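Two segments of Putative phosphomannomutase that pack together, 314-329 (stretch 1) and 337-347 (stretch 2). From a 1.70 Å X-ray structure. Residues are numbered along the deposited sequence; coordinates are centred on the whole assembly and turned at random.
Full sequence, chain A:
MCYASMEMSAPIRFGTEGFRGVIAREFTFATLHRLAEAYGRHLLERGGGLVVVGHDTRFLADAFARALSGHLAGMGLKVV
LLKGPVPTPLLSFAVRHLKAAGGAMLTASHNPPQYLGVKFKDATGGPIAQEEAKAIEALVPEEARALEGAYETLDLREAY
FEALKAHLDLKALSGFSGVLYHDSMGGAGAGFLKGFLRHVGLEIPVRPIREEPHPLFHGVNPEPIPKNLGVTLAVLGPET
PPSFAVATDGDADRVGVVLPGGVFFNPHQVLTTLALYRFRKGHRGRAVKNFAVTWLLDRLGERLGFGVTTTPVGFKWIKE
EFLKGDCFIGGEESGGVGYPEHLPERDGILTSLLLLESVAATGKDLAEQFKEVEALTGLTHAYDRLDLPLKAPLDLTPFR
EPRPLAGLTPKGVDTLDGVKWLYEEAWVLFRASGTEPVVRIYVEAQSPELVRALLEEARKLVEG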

# COMPACT_ATOMS: atom_id res chain seq x y z
N GLY A 314 6.83 -8.76 -0.14
CA GLY A 314 6.39 -8.68 -1.52
C GLY A 314 4.90 -8.97 -1.49
O GLY A 314 4.49 -10.04 -1.04
N PHE A 315 4.08 -8.03 -1.95
CA PHE A 315 2.64 -8.23 -1.90
C PHE A 315 2.14 -9.40 -2.75
O PHE A 315 1.05 -9.91 -2.51
CB PHE A 315 1.90 -6.94 -2.28
CG PHE A 315 0.43 -6.98 -1.97
CD1 PHE A 315 -0.49 -7.37 -2.94
CD2 PHE A 315 -0.03 -6.65 -0.70
CE1 PHE A 315 -1.85 -7.43 -2.64
CE2 PHE A 315 -1.38 -6.71 -0.40
CZ PHE A 315 -2.30 -7.10 -1.37
N LYS A 316 2.95 -9.82 -3.71
CA LYS A 316 2.56 -10.94 -4.56
C LYS A 316 2.24 -12.16 -3.71
O LYS A 316 1.32 -12.92 -4.02
CB LYS A 316 3.69 -11.28 -5.54
CG LYS A 316 4.99 -11.72 -4.89
CD LYS A 316 6.03 -12.11 -5.92
CE LYS A 316 7.38 -12.37 -5.27
NZ LYS A 316 7.16 -13.81 -5.16
N TRP A 317 2.98 -12.34 -2.62
CA TRP A 317 2.76 -13.49 -1.73
C TRP A 317 1.42 -13.40 -1.02
O TRP A 317 0.78 -14.42 -0.77
CB TRP A 317 3.87 -13.60 -0.68
CG TRP A 317 5.25 -13.84 -1.21
CD1 TRP A 317 6.16 -12.89 -1.61
CD2 TRP A 317 5.91 -15.10 -1.34
NE1 TRP A 317 7.34 -13.49 -1.98
CE2 TRP A 317 7.21 -14.85 -1.83
CE3 TRP A 317 5.53 -16.43 -1.10
CZ2 TRP A 317 8.14 -15.87 -2.08
CZ3 TRP A 317 6.44 -17.45 -1.35
CH2 TRP A 317 7.73 -17.16 -1.84
N ILE A 318 1.00 -12.19 -0.67
CA ILE A 318 -0.27 -12.00 0.01
C ILE A 318 -1.43 -12.20 -0.97
O ILE A 318 -2.44 -12.80 -0.63
CB ILE A 318 -0.34 -10.58 0.65
CG1 ILE A 318 0.72 -10.47 1.75
CG2 ILE A 318 -1.73 -10.33 1.23
CD1 ILE A 318 0.85 -9.09 2.36
N LYS A 319 -1.26 -11.70 -2.19
CA LYS A 319 -2.30 -11.85 -3.20
C LYS A 319 -2.55 -13.33 -3.49
O LYS A 319 -3.70 -13.76 -3.58
CB LYS A 319 -1.88 -11.13 -4.49
CG LYS A 319 -2.80 -11.40 -5.69
CD LYS A 319 -2.60 -10.32 -6.76
CE LYS A 319 -3.24 -10.73 -8.08
NZ LYS A 319 -2.43 -11.78 -8.78
N GLU A 320 -1.49 -14.11 -3.62
CA GLU A 320 -1.65 -15.54 -3.89
C GLU A 320 -2.54 -16.18 -2.83
O GLU A 320 -3.46 -16.94 -3.15
CB GLU A 320 -0.30 -16.26 -3.91
CG GLU A 320 -0.41 -17.76 -4.24
CD GLU A 320 0.94 -18.45 -4.36
OE1 GLU A 320 1.53 -18.81 -3.31
OE2 GLU A 320 1.40 -18.64 -5.50
N GLU A 321 -2.29 -15.85 -1.57
CA GLU A 321 -3.08 -16.41 -0.48
C GLU A 321 -4.52 -15.91 -0.47
O GLU A 321 -5.44 -16.66 -0.17
CB GLU A 321 -2.39 -16.14 0.87
CG GLU A 321 -1.05 -16.86 0.99
CD GLU A 321 -1.13 -18.32 0.54
OE1 GLU A 321 -0.47 -18.69 -0.45
OE2 GLU A 321 -1.88 -19.09 1.18
N PHE A 322 -4.72 -14.63 -0.81
CA PHE A 322 -6.06 -14.07 -0.86
C PHE A 322 -6.92 -14.85 -1.85
O PHE A 322 -8.08 -15.19 -1.57
CB PHE A 322 -6.01 -12.61 -1.31
CG PHE A 322 -5.86 -11.62 -0.20
CD1 PHE A 322 -5.26 -11.96 1.00
CD2 PHE A 322 -6.29 -10.30 -0.38
CE1 PHE A 322 -5.08 -11.02 2.01
CE2 PHE A 322 -6.12 -9.35 0.62
CZ PHE A 322 -5.51 -9.71 1.82
N LEU A 323 -6.35 -15.14 -3.01
CA LEU A 323 -7.07 -15.86 -4.05
C LEU A 323 -7.49 -17.26 -3.61
O LEU A 323 -8.33 -17.89 -4.25
CB LEU A 323 -6.22 -15.91 -5.33
CG LEU A 323 -5.91 -14.52 -5.92
CD1 LEU A 323 -5.04 -14.65 -7.16
CD2 LEU A 323 -7.22 -13.81 -6.27
N LYS A 324 -6.92 -17.74 -2.50
CA LYS A 324 -7.27 -19.05 -1.96
C LYS A 324 -8.69 -18.94 -1.40
O LYS A 324 -9.43 -19.93 -1.33
CB LYS A 324 -6.29 -19.45 -0.85
CG LYS A 324 -6.39 -20.92 -0.41
CD LYS A 324 -5.32 -21.29 0.64
CE LYS A 324 -3.90 -21.15 0.10
NZ LYS A 324 -2.83 -21.56 1.08
N GLY A 325 -9.07 -17.73 -1.00
CA GLY A 325 -10.41 -17.47 -0.49
C GLY A 325 -10.71 -17.76 0.97
O GLY A 325 -11.88 -17.81 1.36
N ASP A 326 -9.67 -17.92 1.79
CA ASP A 326 -9.88 -18.21 3.20
C ASP A 326 -9.19 -17.19 4.11
O ASP A 326 -8.82 -17.51 5.24
CB ASP A 326 -9.36 -19.62 3.51
CG ASP A 326 -9.77 -20.11 4.89
OD1 ASP A 326 -9.32 -21.21 5.28
OD2 ASP A 326 -10.55 -19.42 5.57
N CYS A 327 -9.02 -15.96 3.62
CA CYS A 327 -8.37 -14.90 4.40
C CYS A 327 -9.35 -13.76 4.71
O CYS A 327 -10.37 -13.61 4.03
CB CYS A 327 -7.19 -14.31 3.61
SG CYS A 327 -5.97 -15.49 2.99
N PHE A 328 -9.05 -12.96 5.74
CA PHE A 328 -9.92 -11.83 6.06
C PHE A 328 -9.15 -10.51 6.11
O PHE A 328 -9.74 -9.44 6.23
CB PHE A 328 -10.72 -12.05 7.36
CG PHE A 328 -9.91 -11.95 8.63
CD1 PHE A 328 -9.18 -13.03 9.09
CD2 PHE A 328 -9.93 -10.78 9.38
CE1 PHE A 328 -8.46 -12.95 10.29
CE2 PHE A 328 -9.22 -10.69 10.58
CZ PHE A 328 -8.49 -11.77 11.04
N ILE A 329 -7.83 -10.59 6.01
CA ILE A 329 -7.00 -9.39 6.01
C ILE A 329 -5.57 -9.75 5.64
O ILE A 329 -5.12 -10.87 5.90
CB ILE A 329 -7.03 -8.68 7.39
CG1 ILE A 329 -6.53 -7.24 7.24
CG2 ILE A 329 -6.18 -9.44 8.39
CD1 ILE A 329 -6.72 -6.40 8.51
N VAL A 337 -2.41 -2.44 3.23
CA VAL A 337 -3.34 -3.43 3.79
C VAL A 337 -4.34 -3.81 2.71
O VAL A 337 -4.85 -2.94 1.99
CB VAL A 337 -4.13 -2.87 4.98
CG1 VAL A 337 -4.93 -4.00 5.64
CG2 VAL A 337 -3.18 -2.22 5.99
N GLY A 338 -4.62 -5.10 2.60
CA GLY A 338 -5.57 -5.59 1.61
C GLY A 338 -6.74 -6.28 2.28
O GLY A 338 -6.61 -6.87 3.36
N TYR A 339 -7.90 -6.21 1.64
CA TYR A 339 -9.13 -6.80 2.14
C TYR A 339 -9.66 -7.72 1.04
O TYR A 339 -10.21 -7.25 0.04
CB TYR A 339 -10.11 -5.67 2.47
CG TYR A 339 -9.45 -4.63 3.35
CD1 TYR A 339 -9.30 -4.82 4.73
CD2 TYR A 339 -8.89 -3.48 2.79
CE1 TYR A 339 -8.61 -3.90 5.52
CE2 TYR A 339 -8.20 -2.56 3.56
CZ TYR A 339 -8.05 -2.77 4.92
OH TYR A 339 -7.35 -1.86 5.68
N PRO A 340 -9.50 -9.04 1.22
CA PRO A 340 -9.93 -10.08 0.28
C PRO A 340 -11.30 -9.94 -0.39
O PRO A 340 -11.40 -10.12 -1.61
CB PRO A 340 -9.79 -11.37 1.10
CG PRO A 340 -9.87 -10.91 2.53
CD PRO A 340 -9.08 -9.63 2.50
N GLU A 341 -12.34 -9.63 0.37
CA GLU A 341 -13.67 -9.51 -0.21
C GLU A 341 -13.82 -8.28 -1.10
O GLU A 341 -14.84 -8.11 -1.77
CB GLU A 341 -14.73 -9.52 0.89
CG GLU A 341 -14.26 -9.01 2.25
CD GLU A 341 -13.88 -7.59 2.61
OE1 GLU A 341 -14.66 -6.92 1.94
OE2 GLU A 341 -13.16 -7.12 3.48
N HIS A 342 -12.79 -7.43 -1.11
CA HIS A 342 -12.77 -6.20 -1.90
C HIS A 342 -11.93 -6.40 -3.17
O HIS A 342 -12.47 -6.56 -4.27
CB HIS A 342 -12.20 -5.07 -1.03
CG HIS A 342 -11.95 -3.78 -1.76
ND1 HIS A 342 -12.91 -3.15 -2.52
CD2 HIS A 342 -10.85 -2.99 -1.80
CE1 HIS A 342 -12.41 -2.02 -3.00
NE2 HIS A 342 -11.17 -1.90 -2.58
N LEU A 343 -10.61 -6.38 -3.00
CA LEU A 343 -9.67 -6.55 -4.11
C LEU A 343 -8.40 -7.16 -3.54
O LEU A 343 -8.03 -6.89 -2.40
CB LEU A 343 -9.30 -5.20 -4.73
CG LEU A 343 -10.24 -4.39 -5.64
CD1 LEU A 343 -9.63 -3.02 -5.88
CD2 LEU A 343 -10.45 -5.12 -6.96
N PRO A 344 -7.72 -8.01 -4.33
CA PRO A 344 -6.47 -8.63 -3.88
C PRO A 344 -5.40 -7.59 -4.15
O PRO A 344 -4.47 -7.82 -4.94
CB PRO A 344 -6.35 -9.85 -4.79
CG PRO A 344 -6.94 -9.35 -6.07
CD PRO A 344 -8.17 -8.61 -5.60
N GLU A 345 -5.55 -6.44 -3.50
CA GLU A 345 -4.67 -5.30 -3.69
C GLU A 345 -4.60 -4.43 -2.43
O GLU A 345 -5.50 -4.48 -1.59
CB GLU A 345 -5.20 -4.47 -4.87
CG GLU A 345 -4.49 -3.15 -5.13
CD GLU A 345 -3.12 -3.36 -5.73
OE1 GLU A 345 -3.02 -3.45 -6.97
OE2 GLU A 345 -2.14 -3.44 -4.96
N ARG A 346 -3.54 -3.64 -2.30
CA ARG A 346 -3.41 -2.73 -1.16
C ARG A 346 -4.31 -1.54 -1.45
O ARG A 346 -4.21 -0.94 -2.52
CB ARG A 346 -1.96 -2.28 -1.01
CG ARG A 346 -1.02 -3.40 -0.60
CD ARG A 346 0.44 -2.99 -0.66
NE ARG A 346 0.93 -2.87 -2.03
CZ ARG A 346 2.19 -3.07 -2.39
NH1 ARG A 346 3.09 -3.40 -1.48
NH2 ARG A 346 2.55 -2.95 -3.67
N ASP A 347 -5.19 -1.19 -0.51
CA ASP A 347 -6.08 -0.05 -0.72
C ASP A 347 -6.07 0.88 0.49
O ASP A 347 -6.66 0.58 1.53
CB ASP A 347 -7.51 -0.55 -1.00
CG ASP A 347 -8.45 0.57 -1.41
OD1 ASP A 347 -9.43 0.28 -2.14
OD2 ASP A 347 -8.23 1.73 -0.99

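No hydrogen bond crosses between the stretches; the 625 Å² they bury, both sides summed, is van der Waals packing, of side chains on one another and on backbone. Phe315 points its CA-to-CB bond toward stretch 2, and with chi1 at t its ring reaches Pro344 and Arg346: CE2 lies 3.3 Å from Arg346 CG, and CE1 lies 3.5 Å from Pro344 O, which sits at the ring edge. That carbonyl oxygen is buried without a hydrogen-bonding partner. One turn on, the Lys319 chain, t through chi3 before chi4 turns to m, lends its methylenes to Pro344, CD standing 3.6 Å from Pro344 O, while its NZ is satisfied elsewhere in the structure.

Phe322 also points its CA-to-CB bond toward stretch 2. Pro340 CD lies over one face, 3.9 Å from the ring centroid and 29° off the normal, a CH-pi contact, while Gly338 O meets the ring edge 3.4 Å from CZ. Glycine suits this site: an ideal CB on Gly338 would fall 3.1 Å from Phe322 CE2 and 3.3 Å from Phe315 CZ. Leu323, exposed, adds a small contact (15 Å² covered), its CD2 4.3 Å from Pro344 CB.

After the turn ending at Gly325, whose positive phi favours glycine, backbone packs on proline: Cys327 O approaches Pro340 CG to 3.1 Å. Ile329 closes the contact, its CG1 4.0 Å from Val337 CG1 and 4.3 Å from Tyr339 CE1.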